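Long-range contacts in lipid binding protein (Grifola frondosa, PDB 5H0Q), which binds lipids and serves as a probe specific for sphingomyelin/cholesterol membrane domains: residues A[171-175]-A[185-189]; A[129-133]-A[166-170]. All coordinates share one frame; numbering follows the deposited sequence.

Contact 1 of 2, residues A[171-175]-A[185-189]; sequences NGQNS and HGSTG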
ATOM      1  N   ASN A 171      13.944 -11.508   0.791  1.00 39.30           N
ATOM      2  CA  ASN A 171      13.922 -12.722  -0.021  1.00 42.49           C
ATOM      3  C   ASN A 171      12.491 -13.255  -0.070  1.00 40.27           C
ATOM      4  O   ASN A 171      12.188 -14.342   0.416  1.00 44.95           O
ATOM      5  CB  ASN A 171      14.884 -13.782   0.513  1.00 44.05           C
ATOM      6  CG  ASN A 171      14.904 -15.038  -0.352  1.00 49.27           C
ATOM      7  OD1 ASN A 171      14.632 -14.987  -1.556  1.00 44.91           O
ATOM      8  ND2 ASN A 171      15.214 -16.173   0.264  1.00 49.78           N
ATOM      9  N   GLY A 172      11.594 -12.474  -0.664  1.00 39.31           N
ATOM     10  CA  GLY A 172      10.220 -12.906  -0.809  1.00 40.32           C
ATOM     11  C   GLY A 172       9.364 -11.909  -1.560  1.00 35.23           C
ATOM     12  O   GLY A 172       9.558 -10.698  -1.431  1.00 37.52           O
ATOM     13  N   GLN A 173       8.406 -12.411  -2.331  1.00 38.16           N
ATOM     14  CA  GLN A 173       7.466 -11.564  -3.057  1.00 31.24           C
ATOM     15  C   GLN A 173       6.166 -11.381  -2.284  1.00 38.39           C
ATOM     16  O   GLN A 173       5.197 -10.861  -2.836  1.00 29.46           O
ATOM     17  CB  GLN A 173       7.205 -12.159  -4.444  1.00 31.82           C
ATOM     18  CG  GLN A 173       8.436 -12.126  -5.368  1.00 32.68           C
ATOM     19  CD  GLN A 173       9.600 -12.948  -4.857  1.00 44.36           C
ATOM     20  OE1 GLN A 173       9.486 -14.157  -4.692  1.00 40.53           O
ATOM     21  NE2 GLN A 173      10.737 -12.302  -4.628  1.00 39.15           N
ATOM     22  N   ASN A 174       6.144 -11.777  -1.009  1.00 33.43           N
ATOM     23  CA  ASN A 174       5.063 -11.483  -0.083  1.00 32.97           C
ATOM     24  C   ASN A 174       5.705 -10.974   1.202  1.00 30.40           C
ATOM     25  O   ASN A 174       6.862 -11.280   1.505  1.00 35.82           O
ATOM     26  CB  ASN A 174       4.193 -12.723   0.224  1.00 43.20           C
ATOM     27  CG  ASN A 174       3.364 -13.177  -0.970  1.00 66.08           C
ATOM     28  OD1 ASN A 174       2.346 -12.573  -1.299  1.00 56.24           O
ATOM     29  ND2 ASN A 174       3.780 -14.270  -1.598  1.00 82.84           N
ATOM     30  N   SER A 175       4.942 -10.197   1.961  1.00 30.04           N
ATOM     31  CA  SER A 175       5.414  -9.690   3.241  1.00 28.47           C
ATOM     32  C   SER A 175       4.202  -9.506   4.134  1.00 28.71           C
ATOM     33  O   SER A 175       3.147  -9.089   3.657  1.00 27.94           O
ATOM     34  CB  SER A 175       6.174  -8.365   3.079  1.00 36.52           C
ATOM     35  OG  SER A 175       6.577  -7.839   4.344  1.00 32.95           O
ATOM     36  N   HIS A 185      -0.184  -6.501   4.679  1.00 24.44           N
ATOM     37  CA  HIS A 185       0.247  -7.515   3.733  1.00 28.06           C
ATOM     38  C   HIS A 185       0.694  -6.816   2.462  1.00 22.78           C
ATOM     39  O   HIS A 185       0.016  -5.903   1.987  1.00 24.62           O
ATOM     40  CB  HIS A 185      -0.871  -8.508   3.395  1.00 34.92           C
ATOM     41  CG  HIS A 185      -0.462  -9.531   2.373  1.00 27.56           C
ATOM     42  ND1 HIS A 185       0.286 -10.634   2.700  1.00 31.71           N
ATOM     43  CD2 HIS A 185      -0.647  -9.583   1.035  1.00 37.12           C
ATOM     44  CE1 HIS A 185       0.523 -11.343   1.611  1.00 43.51           C
ATOM     45  NE2 HIS A 185      -0.034 -10.727   0.589  1.00 37.51           N
ATOM     46  N   GLY A 186       1.830  -7.253   1.928  1.00 24.96           N
ATOM     47  CA  GLY A 186       2.279  -6.805   0.623  1.00 25.60           C
ATOM     48  C   GLY A 186       2.566  -7.984  -0.279  1.00 28.32           C
ATOM     49  O   GLY A 186       2.983  -9.043   0.167  1.00 28.41           O
ATOM     50  N   SER A 187       2.315  -7.788  -1.575  1.00 28.90           N
ATOM     51  CA  SER A 187       2.707  -8.769  -2.573  1.00 31.87           C
ATOM     52  C   SER A 187       3.200  -8.053  -3.824  1.00 25.18           C
ATOM     53  O   SER A 187       2.767  -6.947  -4.141  1.00 24.54           O
ATOM     54  CB  SER A 187       1.542  -9.697  -2.928  1.00 33.40           C
ATOM     55  OG  SER A 187       0.509  -8.947  -3.541  1.00 41.92           O
ATOM     56  N   THR A 188       4.103  -8.713  -4.551  1.00 27.79           N
ATOM     57  CA  THR A 188       4.641  -8.176  -5.792  1.00 24.98           C
ATOM     58  C   THR A 188       4.788  -9.311  -6.790  1.00 29.91           C
ATOM     59  O   THR A 188       5.081 -10.448  -6.420  1.00 29.92           O
ATOM     60  CB  THR A 188       6.006  -7.490  -5.586  1.00 28.53           C
ATOM     61  OG1 THR A 188       6.424  -6.838  -6.791  1.00 29.66           O
ATOM     62  CG2 THR A 188       7.041  -8.464  -5.168  1.00 29.93           C
ATOM     63  N   GLY A 189       4.588  -8.985  -8.058  1.00 27.73           N
ATOM     64  CA  GLY A 189       5.063  -9.856  -9.104  1.00 27.89           C
ATOM     65  C   GLY A 189       6.574  -9.821  -9.170  1.00 37.43           C
ATOM     66  O   GLY A 189       7.218  -8.900  -8.674  1.00 33.28           O
TER

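Contact 2 of 2, residues A[129-133]-A[166-170]; sequences FSGWQ and LLDTH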
ATOM      1  N   PHE A 129       4.644   1.093   7.209  1.00 23.53           N
ATOM      2  CA  PHE A 129       5.651   1.215   6.156  1.00 20.96           C
ATOM      3  C   PHE A 129       5.326   0.235   5.034  1.00 20.76           C
ATOM      4  O   PHE A 129       5.162  -0.959   5.281  1.00 22.21           O
ATOM      5  CB  PHE A 129       7.026   0.920   6.751  1.00 25.61           C
ATOM      6  CG  PHE A 129       8.164   0.933   5.764  1.00 24.63           C
ATOM      7  CD1 PHE A 129       8.392  -0.158   4.945  1.00 29.09           C
ATOM      8  CD2 PHE A 129       9.034   2.007   5.691  1.00 31.18           C
ATOM      9  CE1 PHE A 129       9.444  -0.173   4.047  1.00 27.07           C
ATOM     10  CE2 PHE A 129      10.105   1.998   4.795  1.00 32.20           C
ATOM     11  CZ  PHE A 129      10.315   0.897   3.981  1.00 27.03           C
ATOM     12  N   SER A 130       5.224   0.741   3.800  1.00 19.90           N
ATOM     13  CA  SER A 130       4.983  -0.101   2.640  1.00 20.51           C
ATOM     14  C   SER A 130       6.062   0.203   1.613  1.00 21.74           C
ATOM     15  O   SER A 130       6.073   1.287   1.022  1.00 23.66           O
ATOM     16  CB  SER A 130       3.594   0.149   2.077  1.00 21.57           C
ATOM     17  OG  SER A 130       2.623  -0.073   3.086  1.00 26.69           O
ATOM     18  N   GLY A 131       6.958  -0.748   1.413  1.00 21.56           N
ATOM     19  CA  GLY A 131       8.113  -0.529   0.578  1.00 22.35           C
ATOM     20  C   GLY A 131       8.246  -1.558  -0.527  1.00 23.51           C
ATOM     21  O   GLY A 131       7.780  -2.691  -0.422  1.00 23.24           O
ATOM     22  N   TRP A 132       8.934  -1.148  -1.577  1.00 22.12           N
ATOM     23  CA  TRP A 132       9.192  -2.016  -2.706  1.00 22.34           C
ATOM     24  C   TRP A 132      10.636  -1.832  -3.126  1.00 23.07           C
ATOM     25  O   TRP A 132      11.261  -0.804  -2.873  1.00 23.31           O
ATOM     26  CB  TRP A 132       8.232  -1.710  -3.875  1.00 21.16           C
ATOM     27  CG  TRP A 132       8.341  -0.263  -4.307  1.00 23.64           C
ATOM     28  CD1 TRP A 132       9.195   0.262  -5.240  1.00 22.66           C
ATOM     29  CD2 TRP A 132       7.634   0.838  -3.749  1.00 23.26           C
ATOM     30  NE1 TRP A 132       9.027   1.625  -5.321  1.00 20.61           N
ATOM     31  CE2 TRP A 132       8.091   2.005  -4.394  1.00 21.57           C
ATOM     32  CE3 TRP A 132       6.647   0.955  -2.755  1.00 20.14           C
ATOM     33  CZ2 TRP A 132       7.590   3.263  -4.085  1.00 22.64           C
ATOM     34  CZ3 TRP A 132       6.138   2.177  -2.484  1.00 21.29           C
ATOM     35  CH2 TRP A 132       6.622   3.326  -3.121  1.00 20.79           C
ATOM     36  N   GLN A 133      11.162  -2.848  -3.789  1.00 27.40           N
ATOM     37  CA  GLN A 133      12.523  -2.802  -4.312  1.00 25.41           C
ATOM     38  C   GLN A 133      12.521  -3.738  -5.511  1.00 28.26           C
ATOM     39  O   GLN A 133      12.416  -4.960  -5.343  1.00 27.62           O
ATOM     40  CB  GLN A 133      13.537  -3.213  -3.252  1.00 28.98           C
ATOM     41  CG  GLN A 133      15.004  -3.042  -3.667  1.00 30.27           C
ATOM     42  CD  GLN A 133      15.541  -4.210  -4.479  1.00 33.56           C
ATOM     43  OE1 GLN A 133      15.864  -4.067  -5.668  1.00 35.71           O
ATOM     44  NE2 GLN A 133      15.643  -5.371  -3.850  1.00 33.87           N
ATOM     45  N   LEU A 166      17.002  -3.470   4.321  1.00 36.81           N
ATOM     46  CA  LEU A 166      15.997  -4.522   4.436  1.00 36.21           C
ATOM     47  C   LEU A 166      15.373  -4.828   3.083  1.00 34.56           C
ATOM     48  O   LEU A 166      15.119  -5.995   2.757  1.00 35.13           O
ATOM     49  CB  LEU A 166      14.916  -4.118   5.448  1.00 34.95           C
ATOM     50  CG  LEU A 166      15.352  -4.043   6.920  1.00 36.76           C
ATOM     51  CD1 LEU A 166      14.154  -3.603   7.770  1.00 35.24           C
ATOM     52  CD2 LEU A 166      15.914  -5.386   7.377  1.00 39.28           C
ATOM     53  N   LEU A 167      15.138  -3.792   2.272  1.00 32.73           N
ATOM     54  CA  LEU A 167      14.541  -4.005   0.956  1.00 31.27           C
ATOM     55  C   LEU A 167      15.489  -4.745   0.026  1.00 33.27           C
ATOM     56  O   LEU A 167      15.049  -5.599  -0.757  1.00 36.27           O
ATOM     57  CB  LEU A 167      14.118  -2.666   0.354  1.00 29.22           C
ATOM     58  CG  LEU A 167      12.818  -2.095   0.931  1.00 27.43           C
ATOM     59  CD1 LEU A 167      12.608  -0.627   0.543  1.00 29.69           C
ATOM     60  CD2 LEU A 167      11.598  -2.936   0.509  1.00 26.41           C
ATOM     61  N   ASP A 168      16.790  -4.437   0.094  1.00 34.39           N
ATOM     62  CA  ASP A 168      17.753  -5.059  -0.812  1.00 35.93           C
ATOM     63  C   ASP A 168      18.026  -6.504  -0.445  1.00 38.47           C
ATOM     64  O   ASP A 168      18.322  -7.321  -1.330  1.00 40.67           O
ATOM     65  CB  ASP A 168      19.071  -4.284  -0.818  1.00 40.18           C
ATOM     66  CG  ASP A 168      18.965  -2.957  -1.538  1.00 41.13           C
ATOM     67  OD1 ASP A 168      19.926  -2.164  -1.466  1.00 36.37           O
ATOM     68  OD2 ASP A 168      17.916  -2.711  -2.171  1.00 34.75           O
ATOM     69  N   THR A 169      17.950  -6.838   0.845  1.00 44.03           N
ATOM     70  CA  THR A 169      18.263  -8.179   1.299  1.00 45.04           C
ATOM     71  C   THR A 169      17.023  -9.020   1.536  1.00 45.50           C
ATOM     72  O   THR A 169      17.143 -10.174   1.948  1.00 43.12           O
ATOM     73  CB  THR A 169      19.117  -8.122   2.570  1.00 43.85           C
ATOM     74  OG1 THR A 169      18.386  -7.523   3.648  1.00 42.67           O
ATOM     75  CG2 THR A 169      20.395  -7.328   2.313  1.00 50.14           C
ATOM     76  N   HIS A 170      15.843  -8.481   1.275  1.00 40.05           N
ATOM     77  CA  HIS A 170      14.616  -9.253   1.390  1.00 38.25           C
ATOM     78  C   HIS A 170      14.679 -10.448   0.444  1.00 43.63           C
ATOM     79  O   HIS A 170      15.370 -10.430  -0.586  1.00 39.06           O
ATOM     80  CB  HIS A 170      13.411  -8.351   1.071  1.00 34.45           C
ATOM     81  CG  HIS A 170      12.109  -8.838   1.620  1.00 33.67           C
ATOM     82  ND1 HIS A 170      11.163  -9.478   0.850  1.00 40.63           N
ATOM     83  CD2 HIS A 170      11.588  -8.757   2.866  1.00 33.54           C
ATOM     84  CE1 HIS A 170      10.117  -9.779   1.601  1.00 38.86           C
ATOM     85  NE2 HIS A 170      10.347  -9.345   2.827  1.00 33.82           N
TER

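Contact 1 of 2, residues A[171-175]-A[185-189]
Gln173 meets Thr188 where two strands of an antiparallel beta hairpin, 174-179 and 182-188, come together at their open end. The carbonyl O of Gln173 accepts the backbone N of Thr188 at 3.0 Å, the last rung before the chains part, and the CA-H of Ser187 points at the same oxygen. The side chain of Gln173 lies obliquely across that of Thr188, its CB 3.8 Å from the CG2 methyl. With OG1 of Thr188 opposite the backbone N (chi1 -173°), where it bonds to the carbonyl O of Gly189, the methyl is left on the side of Gln173. The bend in the glutamine chain leads the amide away to Ser142, where NE2 finds its acceptor, so that aliphatic carbons face the threonine while the polar end bonds to a loop.

Asn174 pairs with Ser187 at a non-hydrogen-bonded position, where the strands draw to 4.4 Å between CA atoms; its own CA-H faces the carbonyl O of Gly186. On this more open face Asn174 OD1 lies 3.4 Å from CB of Ser187 and merely near the His185 ring edge at NE2, the amide and ring planes 32° apart; ND1 of that ring is bonded to the carboxylate of Asp176. Asn174 and Ser187 suit this side, where their polar groups need not be buried.

Ser175 and Gly186 form the hydrogen-bonded pair that follows. Both are buried, and their small size suits the face packed against strand 143-150, where OG of Ser175 bonds to the backbone N of Val146. Ser175 N donates to Gly186 O over 2.9 Å with some bend, whereas the return bond is straighter: Gly186 N reaches Ser175 O at 2.8 Å, with 168° at the hydrogen.

Contact 2 of 2, residues A[129-133]-A[166-170]
Leu167 points from helix 160-169 onto strand 126-134, packing the helix against one face of an antiparallel beta sheet. Its isobutyl group divides the work. Leu167 CD2 rests on the backbone of Gly131, 3.8 Å from Gly131 C. The other methyl, Leu167 CD1, sits 3.7 Å from Trp132 O and approaches the edge of the Phe129 ring, near the ring plane, at 4.4 Å from Phe129 CZ. Having no side chain, Gly131 lets CD1 of Leu167 and the Phe129 ring close over the backbone. Trp132 sends its indole to the other face of the strand, where it meets His104 edge-to-face.

Gln133 lies against the same leucine, CB to CB at 3.7 Å. Its CG is anti to the backbone N (chi1 -173°), which extends the chain alongside the helix, and a bend at chi2 then lays the amide beside the last turn. Next to it, the carboxylate of Asp168 stands almost perpendicular to that amide, the planes 87° apart, with OD2 3.3 Å from CG of Gln133. The charge of Asp168 is met by Arg82, in a salt bridge through OD1.

One hydrogen bond joins strand and helix here: Gln133 NE2 donates to Leu167 O at 3.2 Å, nearly straight at the hydrogen (173°), with the oxygen in the amide plane but the nitrogen well above the carbonyl plane.

Following the chain from the N terminus, the first of the contacting segments lies on strand 126-134; strand 143-150 and helix 153-156 come next, before helix 160-169 returns to it, and contact 2 closes this loop of 32 residues. Soon after this helix the chain enters 171-175, and contact 1 closes a shorter beta hairpin, with nine residues between its segments. The two follow in series, neither nesting nor crossing, with centres about 9 Å apart. Contact 2 ties the helix to the five-stranded sheet and contact 1 joins two strands of the mixed sheet; strand 143-150, the sheet neighbour of 126-134, also touches contact 1 through Ser175 and Thr188. The contacts meet where CB of Ser175 lies 4.3 Å from NE2 of His170.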